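Long-range contacts in Cog5 (Kluyveromyces lactis, PDB 4U6U), which probably helps tether transport vesicles at the Golgi, as a subunit of the conserved oligomeric Golgi complex that pairs with Cog7: residues T32-S37 with N82-L88; I39-M43 with Q74-I79; L47-L52 with K67-H72. The protein carries 7 engineered substitutions. One frame throughout, in Å; residues are numbered along the deposited sequence.

Contact 1 of 3, residues T32-S37 with N82-L88; sequences TLLRSS and NPNLATL
Here a helix packs against the connection that follows its antiparallel partner in a helical hairpin of this fragment of Cog5, which holds most of the protein: residues 32-37 belong to the long helix 11-47, whereas 82-88 link helix 61-81 to helix 92-118. Asn82, the first residue to leave helical torsions (phi/psi -116/95, chi1 -91°), precedes a 3-10 turn that starts at Pro83, with Leu85 N bonded to Asn82 O at 2.9 Å; the chain is extended again at Leu88 (-113/116, rotamer m,t). The closest CA pairs are Ser37 with Leu85 (6.9 Å) and Ser36 with Asn82 (7.1 Å). Along the helix, Thr32 comes first, its CG2 3.7 Å from Asn82 OD1 while its OG1 bonds back to His28 O. Leu33 (chi1 t, chi2 -92°) leaves its backbone sideways, but its end swings over the connection: CD2 meets Asn84 CB at 3.7 Å and Leu85 CD2 at 4.1 Å, and CD1 reaches Leu88 CD1 at 3.8 Å. Leu34 and Arg35 serve the other subunit, Leu34 packing on Leu47 of the Cog7 chain and Arg35 forming a salt bridge with its Asp51. One turn beyond Thr32, Ser36 points at the connection with chi1 m; its CB lies 3.6 Å from Leu85 CD2, and OG donates a very short hydrogen bond of 2.4 Å to Asn82 OD1. This ties the residue just past helix 61-81 to helix 11-47. Ser37, also m, turns its hydroxyl back along its own helix, so OG bonds Leu33 O at 2.7 Å and lies 3.8 Å from Leu85 CD2.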
loop_
_atom_site.group_PDB
_atom_site.type_symbol
_atom_site.label_atom_id
_atom_site.label_comp_id
_atom_site.label_asym_id
_atom_site.label_seq_id
_atom_site.Cartn_x
_atom_site.Cartn_y
_atom_site.Cartn_z
ATOM N N THR B 32 -25.188 17.339 -2.921
ATOM C CA THR B 32 -23.902 17.002 -2.360
ATOM C C THR B 32 -23.370 15.729 -2.989
ATOM O O THR B 32 -22.213 15.664 -3.412
ATOM C CB THR B 32 -23.961 16.804 -0.864
ATOM O OG1 THR B 32 -24.433 17.991 -0.226
ATOM C CG2 THR B 32 -22.574 16.477 -0.342
ATOM N N LEU B 33 -24.222 14.712 -3.022
ATOM C CA LEU B 33 -23.849 13.429 -3.565
ATOM C C LEU B 33 -23.394 13.583 -5.020
ATOM O O LEU B 33 -22.314 13.106 -5.420
ATOM C CB LEU B 33 -25.030 12.466 -3.438
ATOM C CG LEU B 33 -24.790 10.952 -3.368
ATOM C CD1 LEU B 33 -24.833 10.347 -4.756
ATOM C CD2 LEU B 33 -23.466 10.648 -2.674
ATOM N N LEU B 34 -24.197 14.290 -5.795
ATOM C CA LEU B 34 -23.890 14.508 -7.199
ATOM C C LEU B 34 -22.535 15.212 -7.382
ATOM O O LEU B 34 -21.759 14.877 -8.275
ATOM C CB LEU B 34 -25.025 15.301 -7.848
ATOM C CG LEU B 34 -25.142 15.219 -9.361
ATOM C CD1 LEU B 34 -24.905 13.808 -9.847
ATOM C CD2 LEU B 34 -26.522 15.689 -9.745
ATOM N N ARG B 35 -22.239 16.176 -6.523
ATOM C CA ARG B 35 -20.963 16.851 -6.615
ATOM C C ARG B 35 -19.815 15.943 -6.178
ATOM O O ARG B 35 -18.756 15.980 -6.803
ATOM C CB ARG B 35 -20.963 18.136 -5.787
ATOM C CG ARG B 35 -21.728 19.264 -6.417
ATOM C CD ARG B 35 -21.199 20.620 -5.972
ATOM N NE ARG B 35 -21.745 21.642 -6.848
ATOM C CZ ARG B 35 -22.937 22.199 -6.668
ATOM N NH1 ARG B 35 -23.702 21.826 -5.646
ATOM N NH2 ARG B 35 -23.371 23.115 -7.517
ATOM N N SER B 36 -20.004 15.158 -5.109
ATOM C CA SER B 36 -19.001 14.156 -4.722
ATOM C C SER B 36 -18.645 13.311 -5.940
ATOM O O SER B 36 -17.464 13.105 -6.251
ATOM C CB SER B 36 -19.487 13.234 -3.586
ATOM O OG SER B 36 -19.206 13.733 -2.284
ATOM N N SER B 37 -19.677 12.870 -6.654
ATOM C CA SER B 37 -19.481 12.066 -7.855
ATOM C C SER B 37 -18.694 12.835 -8.913
ATOM O O SER B 37 -17.765 12.310 -9.537
ATOM C CB SER B 37 -20.833 11.660 -8.431
ATOM O OG SER B 37 -21.732 11.398 -7.383
ATOM N N ASN B 82 -17.429 11.143 1.603
ATOM C CA ASN B 82 -18.800 10.677 1.414
ATOM C C ASN B 82 -18.812 9.190 1.192
ATOM O O ASN B 82 -18.656 8.740 0.070
ATOM C CB ASN B 82 -19.474 11.370 0.231
ATOM C CG ASN B 82 -20.212 12.634 0.632
ATOM O OD1 ASN B 82 -20.338 13.569 -0.160
ATOM N ND2 ASN B 82 -20.771 12.639 1.842
ATOM N N PRO B 83 -19.025 8.424 2.272
ATOM C CA PRO B 83 -19.194 6.971 2.226
ATOM C C PRO B 83 -20.352 6.575 1.316
ATOM O O PRO B 83 -20.357 5.494 0.729
ATOM C CB PRO B 83 -19.501 6.611 3.683
ATOM C CG PRO B 83 -20.037 7.858 4.283
ATOM C CD PRO B 83 -19.266 8.956 3.624
ATOM N N ASN B 84 -21.325 7.466 1.201
ATOM C CA ASN B 84 -22.434 7.283 0.289
ATOM C C ASN B 84 -21.979 7.049 -1.157
ATOM O O ASN B 84 -22.667 6.391 -1.942
ATOM C CB ASN B 84 -23.343 8.503 0.389
ATOM C CG ASN B 84 -24.162 8.502 1.663
ATOM O OD1 ASN B 84 -24.608 7.450 2.124
ATOM N ND2 ASN B 84 -24.333 9.674 2.260
ATOM N N LEU B 85 -20.798 7.573 -1.484
ATOM C CA LEU B 85 -20.200 7.453 -2.821
ATOM C C LEU B 85 -19.967 6.012 -3.270
ATOM O O LEU B 85 -20.060 5.705 -4.457
ATOM C CB LEU B 85 -18.864 8.196 -2.885
ATOM C CG LEU B 85 -18.733 9.536 -3.601
ATOM C CD1 LEU B 85 -17.424 9.576 -4.343
ATOM C CD2 LEU B 85 -19.876 9.769 -4.548
ATOM N N ALA B 86 -19.631 5.140 -2.326
ATOM C CA ALA B 86 -19.163 3.797 -2.648
ATOM C C ALA B 86 -20.255 2.912 -3.242
ATOM O O ALA B 86 -20.000 2.132 -4.152
ATOM C CB ALA B 86 -18.597 3.137 -1.399
ATOM N N THR B 87 -21.474 3.063 -2.743
ATOM C CA THR B 87 -22.583 2.201 -3.126
ATOM C C THR B 87 -23.301 2.671 -4.404
ATOM O O THR B 87 -24.526 2.593 -4.494
ATOM C CB THR B 87 -23.603 2.071 -1.966
ATOM O OG1 THR B 87 -24.411 3.251 -1.857
ATOM C CG2 THR B 87 -22.877 1.817 -0.654
ATOM N N LEU B 88 -22.554 3.194 -5.374
ATOM C CA LEU B 88 -23.156 3.597 -6.642
ATOM C C LEU B 88 -22.644 2.699 -7.755
ATOM O O LEU B 88 -21.462 2.743 -8.069
ATOM C CB LEU B 88 -22.811 5.056 -6.921
ATOM C CG LEU B 88 -23.386 6.104 -5.959
ATOM C CD1 LEU B 88 -22.800 7.454 -6.262
ATOM C CD2 LEU B 88 -24.888 6.185 -6.086
#

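Contact 2 of 3, residues I39-M43 with Q74-I79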
loop_
_atom_site.group_PDB
_atom_site.type_symbol
_atom_site.label_atom_id
_atom_site.label_comp_id
_atom_site.label_asym_id
_atom_site.label_seq_id
_atom_site.Cartn_x
_atom_site.Cartn_y
_atom_site.Cartn_z
ATOM N N ILE B 39 -16.624 15.519 -8.675
ATOM C CA ILE B 39 -15.232 15.631 -8.280
ATOM C C ILE B 39 -14.485 14.305 -8.497
ATOM O O ILE B 39 -13.364 14.298 -9.010
ATOM C CB ILE B 39 -15.108 16.068 -6.808
ATOM C CG1 ILE B 39 -15.879 17.364 -6.558
ATOM C CG2 ILE B 39 -13.662 16.273 -6.424
ATOM C CD1 ILE B 39 -15.697 17.934 -5.129
ATOM N N TYR B 40 -15.113 13.187 -8.131
ATOM C CA TYR B 40 -14.502 11.862 -8.307
ATOM C C TYR B 40 -14.118 11.638 -9.764
ATOM O O TYR B 40 -12.958 11.370 -10.075
ATOM C CB TYR B 40 -15.464 10.764 -7.852
ATOM C CG TYR B 40 -14.924 9.341 -7.886
ATOM C CD1 TYR B 40 -14.055 8.878 -6.901
ATOM C CD2 TYR B 40 -15.295 8.459 -8.895
ATOM C CE1 TYR B 40 -13.573 7.570 -6.917
ATOM C CE2 TYR B 40 -14.816 7.158 -8.923
ATOM C CZ TYR B 40 -13.951 6.719 -7.936
ATOM O OH TYR B 40 -13.473 5.420 -7.971
ATOM N N VAL B 41 -15.100 11.769 -10.650
ATOM C CA VAL B 41 -14.887 11.650 -12.089
ATOM C C VAL B 41 -13.775 12.559 -12.649
ATOM O O VAL B 41 -12.932 12.116 -13.441
ATOM C CB VAL B 41 -16.197 11.917 -12.824
ATOM C CG1 VAL B 41 -15.955 12.475 -14.230
ATOM C CG2 VAL B 41 -17.013 10.635 -12.850
ATOM N N HIS B 42 -13.775 13.823 -12.246
ATOM C CA HIS B 42 -12.743 14.758 -12.688
ATOM C C HIS B 42 -11.374 14.226 -12.333
ATOM O O HIS B 42 -10.386 14.495 -13.019
ATOM C CB HIS B 42 -12.920 16.129 -12.052
ATOM C CG HIS B 42 -13.716 17.079 -12.881
ATOM N ND1 HIS B 42 -15.017 17.424 -12.577
ATOM C CD2 HIS B 42 -13.403 17.760 -14.006
ATOM C CE1 HIS B 42 -15.465 18.279 -13.475
ATOM N NE2 HIS B 42 -14.502 18.501 -14.355
ATOM N N MET B 43 -11.331 13.496 -11.225
ATOM C CA MET B 43 -10.101 12.901 -10.743
ATOM C C MET B 43 -9.711 11.689 -11.557
ATOM O O MET B 43 -8.555 11.530 -11.932
ATOM C CB MET B 43 -10.258 12.539 -9.278
ATOM C CG MET B 43 -10.248 13.757 -8.406
ATOM S SD MET B 43 -9.589 13.324 -6.811
ATOM C CE MET B 43 -10.922 12.290 -6.223
ATOM N N GLN B 74 -5.931 10.765 -2.903
ATOM C CA GLN B 74 -7.077 11.662 -3.021
ATOM C C GLN B 74 -8.350 10.863 -3.248
ATOM O O GLN B 74 -9.376 11.123 -2.628
ATOM C CB GLN B 74 -6.860 12.662 -4.154
ATOM C CG GLN B 74 -5.591 13.481 -3.982
ATOM C CD GLN B 74 -5.470 14.112 -2.604
ATOM O OE1 GLN B 74 -6.156 15.083 -2.284
ATOM N NE2 GLN B 74 -4.589 13.552 -1.775
ATOM N N LEU B 75 -8.275 9.899 -4.154
ATOM C CA LEU B 75 -9.393 9.026 -4.443
ATOM C C LEU B 75 -9.938 8.402 -3.151
ATOM O O LEU B 75 -11.135 8.476 -2.878
ATOM C CB LEU B 75 -8.964 7.934 -5.429
ATOM C CG LEU B 75 -9.255 8.088 -6.930
ATOM C CD1 LEU B 75 -10.446 8.999 -7.155
ATOM C CD2 LEU B 75 -8.037 8.533 -7.748
ATOM N N LYS B 76 -9.057 7.787 -2.363
ATOM C CA LYS B 76 -9.459 7.185 -1.094
ATOM C C LYS B 76 -10.053 8.233 -0.158
ATOM O O LYS B 76 -10.955 7.932 0.614
ATOM C CB LYS B 76 -8.295 6.433 -0.440
ATOM C CG LYS B 76 -7.964 5.132 -1.179
ATOM C CD LYS B 76 -6.647 4.491 -0.728
ATOM C CE LYS B 76 -6.241 3.305 -1.632
ATOM N NZ LYS B 76 -6.004 3.670 -3.074
ATOM N N ILE B 77 -9.557 9.461 -0.210
ATOM C CA ILE B 77 -10.114 10.499 0.658
ATOM C C ILE B 77 -11.527 10.861 0.238
ATOM O O ILE B 77 -12.435 10.905 1.064
ATOM C CB ILE B 77 -9.295 11.801 0.644
ATOM C CG1 ILE B 77 -7.905 11.582 1.231
ATOM C CG2 ILE B 77 -10.012 12.861 1.438
ATOM C CD1 ILE B 77 -6.998 12.766 1.078
ATOM N N ASN B 78 -11.701 11.170 -1.041
ATOM C CA ASN B 78 -13.018 11.512 -1.552
ATOM C C ASN B 78 -14.070 10.434 -1.248
ATOM O O ASN B 78 -15.189 10.778 -0.877
ATOM C CB ASN B 78 -12.946 11.792 -3.060
ATOM C CG ASN B 78 -14.248 12.369 -3.628
ATOM O OD1 ASN B 78 -15.108 12.862 -2.889
ATOM N ND2 ASN B 78 -14.373 12.340 -4.951
ATOM N N ILE B 79 -13.727 9.147 -1.392
ATOM C CA ILE B 79 -14.691 8.074 -1.098
ATOM C C ILE B 79 -15.009 7.952 0.399
ATOM O O ILE B 79 -16.094 7.493 0.779
ATOM C CB ILE B 79 -14.226 6.690 -1.611
ATOM C CG1 ILE B 79 -12.959 6.250 -0.876
ATOM C CG2 ILE B 79 -14.046 6.709 -3.119
ATOM C CD1 ILE B 79 -12.833 4.738 -0.631
#
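Two antiparallel helices of an alpha-helical hairpin meet here, their segment axes 10.5 Å apart at closest approach and 167° between directions. Met43 loses the most surface to the contact. With chi3 m its methyl turns to the second helix, where CE lies 3.5 Å from Leu75 CD1 and 3.7 Å from Asn78 ND2, while SD rests 3.9 Å from Gln74 CB. Asn78 points straight at the first helix, and its CA is 6.9 Å from that of Tyr40, the closest pair. Its amide approaches the edge of the Tyr40 ring, near the ring plane, and makes a weak hydrogen bond to Ser36 O. Tyr40, in the t rotamer, leaves its backbone sideways, but its ring comes to lie against Leu75 and Ile79, and its hydroxyl is hydrogen-bonded to Glu95 of helix 92-118. Through Tyr40 the hairpin thus also meets a third helix, while the interface itself is mainly apolar: Tyr40 CE1 lies 3.9 Å from Ile79 CG2 and 3.4 Å from Leu75 CD1.

Contact 3 of 3, residues L47-L52 with K67-H72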
loop_
_atom_site.group_PDB
_atom_site.type_symbol
_atom_site.label_atom_id
_atom_site.label_comp_id
_atom_site.label_asym_id
_atom_site.label_seq_id
_atom_site.Cartn_x
_atom_site.Cartn_y
_atom_site.Cartn_z
ATOM N N LEU B 47 -6.577 11.139 -13.676
ATOM C CA LEU B 47 -5.811 9.910 -13.456
ATOM C C LEU B 47 -5.352 9.335 -14.780
ATOM O O LEU B 47 -4.170 9.073 -14.974
ATOM C CB LEU B 47 -6.644 8.871 -12.710
ATOM C CG LEU B 47 -5.980 8.051 -11.609
ATOM C CD1 LEU B 47 -6.435 6.600 -11.704
ATOM C CD2 LEU B 47 -4.479 8.162 -11.675
ATOM N N GLN B 48 -6.307 9.115 -15.679
ATOM C CA GLN B 48 -6.013 8.561 -16.992
ATOM C C GLN B 48 -5.180 9.498 -17.854
ATOM O O GLN B 48 -4.758 9.124 -18.950
ATOM C CB GLN B 48 -7.308 8.261 -17.738
ATOM C CG GLN B 48 -8.158 7.173 -17.159
ATOM C CD GLN B 48 -9.458 7.041 -17.917
ATOM O OE1 GLN B 48 -10.209 8.016 -18.054
ATOM N NE2 GLN B 48 -9.721 5.846 -18.444
ATOM N N MET B 49 -4.897 10.690 -17.343
ATOM C CA MET B 49 -4.128 11.676 -18.090
ATOM C C MET B 49 -2.659 11.646 -17.668
ATOM O O MET B 49 -1.840 12.416 -18.172
ATOM C CB MET B 49 -4.729 13.071 -17.880
ATOM C CG MET B 49 -4.577 14.022 -19.051
ATOM S SD MET B 49 -5.733 15.411 -18.963
ATOM C CE MET B 49 -5.445 15.994 -17.296
ATOM N N MET B 50 -2.346 10.738 -16.746
ATOM C CA MET B 50 -0.978 10.506 -16.287
ATOM C C MET B 50 -0.530 9.094 -16.629
ATOM O O MET B 50 -0.850 8.140 -15.910
ATOM C CB MET B 50 -0.857 10.739 -14.784
ATOM C CG MET B 50 -0.789 12.201 -14.411
ATOM S SD MET B 50 -0.821 12.441 -12.635
ATOM C CE MET B 50 -2.397 11.694 -12.242
ATOM N N PRO B 51 0.221 8.959 -17.732
ATOM C CA PRO B 51 0.758 7.671 -18.168
ATOM C C PRO B 51 2.005 7.401 -17.356
ATOM O O PRO B 51 2.405 8.253 -16.557
ATOM C CB PRO B 51 1.080 7.892 -19.652
ATOM C CG PRO B 51 0.969 9.414 -19.883
ATOM C CD PRO B 51 0.757 10.065 -18.546
ATOM N N LEU B 52 2.626 6.248 -17.530
ATOM C CA LEU B 52 3.826 6.032 -16.761
ATOM C C LEU B 52 5.040 5.773 -17.657
ATOM O O LEU B 52 5.128 6.217 -18.805
ATOM C CB LEU B 52 3.587 4.871 -15.783
ATOM C CG LEU B 52 4.328 4.816 -14.442
ATOM C CD1 LEU B 52 4.339 6.185 -13.765
ATOM C CD2 LEU B 52 3.688 3.766 -13.539
ATOM N N LYS B 67 3.239 11.118 -8.324
ATOM C CA LYS B 67 2.052 11.906 -8.594
ATOM C C LYS B 67 0.847 10.969 -8.745
ATOM O O LYS B 67 -0.219 11.249 -8.196
ATOM C CB LYS B 67 2.239 12.787 -9.841
ATOM C CG LYS B 67 3.216 13.954 -9.651
ATOM C CD LYS B 67 3.276 14.861 -10.882
ATOM C CE LYS B 67 4.211 16.053 -10.662
ATOM N NZ LYS B 67 4.273 16.987 -11.830
ATOM N N ILE B 68 1.001 9.868 -9.481
ATOM C CA ILE B 68 -0.097 8.906 -9.608
ATOM C C ILE B 68 -0.491 8.342 -8.239
ATOM O O ILE B 68 -1.675 8.124 -7.963
ATOM C CB ILE B 68 0.242 7.756 -10.574
ATOM C CG1 ILE B 68 0.273 8.280 -12.010
ATOM C CG2 ILE B 68 -0.797 6.632 -10.473
ATOM C CD1 ILE B 68 0.487 7.194 -13.043
ATOM N N ALA B 69 0.499 8.098 -7.384
ATOM C CA ALA B 69 0.229 7.576 -6.045
ATOM C C ALA B 69 -0.595 8.560 -5.233
ATOM O O ALA B 69 -1.572 8.173 -4.592
ATOM C CB ALA B 69 1.520 7.265 -5.325
ATOM N N ALA B 70 -0.191 9.829 -5.273
ATOM C CA ALA B 70 -0.885 10.904 -4.570
ATOM C C ALA B 70 -2.347 11.019 -5.020
ATOM O O ALA B 70 -3.247 11.276 -4.210
ATOM C CB ALA B 70 -0.168 12.207 -4.775
ATOM N N LEU B 71 -2.566 10.853 -6.321
ATOM C CA LEU B 71 -3.904 10.833 -6.890
ATOM C C LEU B 71 -4.715 9.711 -6.247
ATOM O O LEU B 71 -5.887 9.870 -5.950
ATOM C CB LEU B 71 -3.847 10.642 -8.408
ATOM C CG LEU B 71 -4.610 11.615 -9.311
ATOM C CD1 LEU B 71 -6.100 11.650 -8.999
ATOM C CD2 LEU B 71 -4.029 12.997 -9.192
ATOM N N HIS B 72 -4.094 8.561 -6.039
ATOM C CA HIS B 72 -4.802 7.466 -5.391
ATOM C C HIS B 72 -5.142 7.793 -3.949
ATOM O O HIS B 72 -6.148 7.326 -3.424
ATOM C CB HIS B 72 -3.990 6.178 -5.466
ATOM C CG HIS B 72 -4.205 5.431 -6.738
ATOM N ND1 HIS B 72 -5.268 4.578 -6.926
ATOM C CD2 HIS B 72 -3.515 5.447 -7.905
ATOM C CE1 HIS B 72 -5.213 4.082 -8.150
ATOM N NE2 HIS B 72 -4.159 4.594 -8.764
#
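At the turn of the hairpin, the chain leaves helix 11-47 through a type I beta turn from Leu47 to Met50, closed by Met50 N to Leu47 O at 3.0 Å, and then runs extended through Pro51 and Leu52. Opposite it, residues 67-72 are regular helix, with Leu71 N and His72 N bonded to Lys67 O and Ile68 O. CA atoms are nearest for Leu47 with Leu71 and for Met50 with Ile68, both 6.9 Å, so the turn runs antiparallel to the helix. The side chains that meet are largely apolar. Ile68 has the most surface buried: its CG2 touches Leu47 CD2 at 4.2 Å, its CG1 lies 3.9 Å from Met50 CB, and its CD1 packs on Leu52 CD1 at 4.0 Å. Met50 points at the helix and reaches across the gap to it, placing CE 3.7 Å from Leu71 CG and SD 4.2 Å from Lys67 CB. Leu47 reaches across to Leu71 CB with CD2 at 4.2 Å, and its CD1 approaches His72 NE2 at the same distance. That nitrogen is hydrogen-bonded to Asn102 on helix 92-118, a helix that also touches Leu47, Leu52 and Ile68. The loop thus lies against helix 61-81, so closely that Ile68 CD1 comes within 3.3 Å of Met50 O.

Overall arrangement
From the N terminus, helix 11-47 supplies the first side of contacts 1 and 2 in succession, and the turn at its end supplies that of contact 3. The chain then reverses along helix 61-81 and meets the same sites in the opposite order: 67-72 closes the smallest loop (contact 3), 74-79 closes a larger one around it (contact 2), and 82-88 closes the outermost (contact 1). The three loops nest without crossing, as befits a hairpin. Contact 2 touches both neighbours, whereas contacts 1 and 3 stay about 12 Å apart at their nearest atoms. Helix 92-118 backs contacts 2 and 3, while Cog7 lies against contact 1 and against Val41 and His42 of the 39-43 segment.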